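Local coordinates for putative amidohydrolase (PDB 3MKV), which binds two zinc ions and probably acts as a prolidase of the amidohydrolase superfamily, cleaving dipeptides that carry a C-terminal proline, at residues Y290-P294 with E295-K299. Numbering follows the deposited sequence.
Sequences YGLPP and ESIAK
Pro293 and Ile297 open the short helix 294-297 with a backbone bond: Ile297 N gives its hydrogen to Pro293 O at 3.0 Å, lying in the carbonyl plane. The same oxygen takes a second, weak bond from Ser296 N, strongly bent at the hydrogen, so one carbonyl at the N-cap residue serves two amides of the first turn. The next step repeats the helical pattern, Ala298 N reaching Pro294 O at 3.1 Å, though here the donor stands 39° out of the carbonyl plane. At Pro294, the first helical residue, proline costs no helical bond, since an N-H here would have no carbonyl within the helix to reach.

Apolar packing accompanies these bonds. Ile297 holds CG1 anti to its own carbonyl carbon (chi1 -69°), which carries CD1 back against the incoming chain, 3.2 Å from Leu292 O and close to Pro294 CA. Leu292 and Ile297 run past each other in opposite senses, Leu292 CD2 lying 4.2 Å from Ile297 CG1.

Glu295 folds back over the two prolines. With chi1 at 57° and a bend at chi2, its carboxylate comes to rest beside both rings, OE2 3.5 Å from Pro293 CB and OE1 3.5 Å from Pro294 CD. These are contacts with carbon.

Beyond the turn, Ser296 OG makes a weak hydrogen bond to Ser202 O, while Lys299 NZ is held by the carbonyls of Gly199, Ser202 and Asp205. The side chain of Leu292 lies about 12 Å from a zinc ion. The helix start thus satisfies Pro293 O with two first-turn amides, while Leu292 and Ile297 close the turn through apolar contact.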
loop_
_atom_site.group_PDB
_atom_site.type_symbol
_atom_site.label_atom_id
_atom_site.label_comp_id
_atom_site.label_asym_id
_atom_site.label_seq_id
_atom_site.Cartn_x
_atom_site.Cartn_y
_atom_site.Cartn_z
ATOM N N TYR A 290 -7.108 15.207 38.508
ATOM C CA TYR A 290 -6.191 14.156 38.081
ATOM C C TYR A 290 -6.070 14.059 36.565
ATOM O O TYR A 290 -5.501 13.102 36.041
ATOM C CB TYR A 290 -6.575 12.809 38.697
ATOM C CG TYR A 290 -6.313 12.739 40.188
ATOM C CD1 TYR A 290 -5.015 12.792 40.688
ATOM C CD2 TYR A 290 -7.360 12.621 41.093
ATOM C CE1 TYR A 290 -4.770 12.728 42.051
ATOM C CE2 TYR A 290 -7.126 12.557 42.455
ATOM C CZ TYR A 290 -5.830 12.611 42.928
ATOM O OH TYR A 290 -5.600 12.548 44.281
ATOM N N GLY A 291 -6.608 15.056 35.867
ATOM C CA GLY A 291 -6.325 15.235 34.446
ATOM C C GLY A 291 -7.345 14.689 33.467
ATOM O O GLY A 291 -6.982 14.187 32.398
ATOM N N LEU A 292 -8.622 14.784 33.820
ATOM C CA LEU A 292 -9.676 14.411 32.883
ATOM C C LEU A 292 -9.914 15.597 31.951
ATOM O O LEU A 292 -10.069 16.730 32.412
ATOM C CB LEU A 292 -10.964 14.015 33.619
ATOM C CG LEU A 292 -12.128 13.416 32.813
ATOM C CD1 LEU A 292 -11.875 11.968 32.423
ATOM C CD2 LEU A 292 -13.425 13.525 33.596
ATOM N N PRO A 293 -9.900 15.342 30.632
ATOM C CA PRO A 293 -10.137 16.369 29.618
ATOM C C PRO A 293 -11.443 17.136 29.845
ATOM O O PRO A 293 -12.449 16.542 30.247
ATOM C CB PRO A 293 -10.197 15.563 28.317
ATOM C CG PRO A 293 -9.353 14.357 28.592
ATOM C CD PRO A 293 -9.624 14.023 30.030
ATOM N N PRO A 294 -11.420 18.459 29.591
ATOM C CA PRO A 294 -12.552 19.364 29.808
ATOM C C PRO A 294 -13.761 19.076 28.912
ATOM O O PRO A 294 -14.887 19.424 29.272
ATOM C CB PRO A 294 -11.965 20.744 29.487
ATOM C CG PRO A 294 -10.822 20.462 28.572
ATOM C CD PRO A 294 -10.242 19.172 29.067
ATOM N N GLU A 295 -13.532 18.457 27.755
ATOM C CA GLU A 295 -14.637 18.064 26.875
ATOM C C GLU A 295 -15.467 16.944 27.510
ATOM O O GLU A 295 -16.674 16.838 27.271
ATOM C CB GLU A 295 -14.137 17.644 25.484
ATOM C CG GLU A 295 -13.125 16.499 25.471
ATOM C CD GLU A 295 -11.686 16.985 25.447
ATOM O OE1 GLU A 295 -11.423 18.119 25.906
ATOM O OE2 GLU A 295 -10.815 16.230 24.961
ATOM N N SER A 296 -14.808 16.120 28.324
ATOM C CA SER A 296 -15.468 15.040 29.057
ATOM C C SER A 296 -16.019 15.525 30.405
ATOM O O SER A 296 -17.015 14.999 30.906
ATOM C CB SER A 296 -14.502 13.869 29.266
ATOM O OG SER A 296 -14.043 13.359 28.027
ATOM N N ILE A 297 -15.358 16.523 30.985
ATOM C CA ILE A 297 -15.839 17.162 32.207
ATOM C C ILE A 297 -17.225 17.767 31.982
ATOM O O ILE A 297 -18.103 17.708 32.855
ATOM C CB ILE A 297 -14.871 18.270 32.679
ATOM C CG1 ILE A 297 -13.564 17.654 33.185
ATOM C CG2 ILE A 297 -15.527 19.124 33.757
ATOM C CD1 ILE A 297 -12.442 18.649 33.346
ATOM N N ALA A 298 -17.411 18.338 30.797
ATOM C CA ALA A 298 -18.668 18.963 30.427
ATOM C C ALA A 298 -19.796 17.944 30.257
ATOM O O ALA A 298 -20.972 18.310 30.247
ATOM C CB ALA A 298 -18.488 19.775 29.151
ATOM N N LYS A 299 -19.444 16.668 30.131
ATOM C CA LYS A 299 -20.442 15.645 29.819
ATOM C C LYS A 299 -21.002 14.901 31.039
ATOM O O LYS A 299 -22.040 14.238 30.950
ATOM C CB LYS A 299 -19.899 14.663 28.774
ATOM C CG LYS A 299 -19.914 15.230 27.362
ATOM C CD LYS A 299 -19.494 14.206 26.331
ATOM C CE LYS A 299 -18.001 13.928 26.403
ATOM N NZ LYS A 299 -17.597 12.842 25.458
#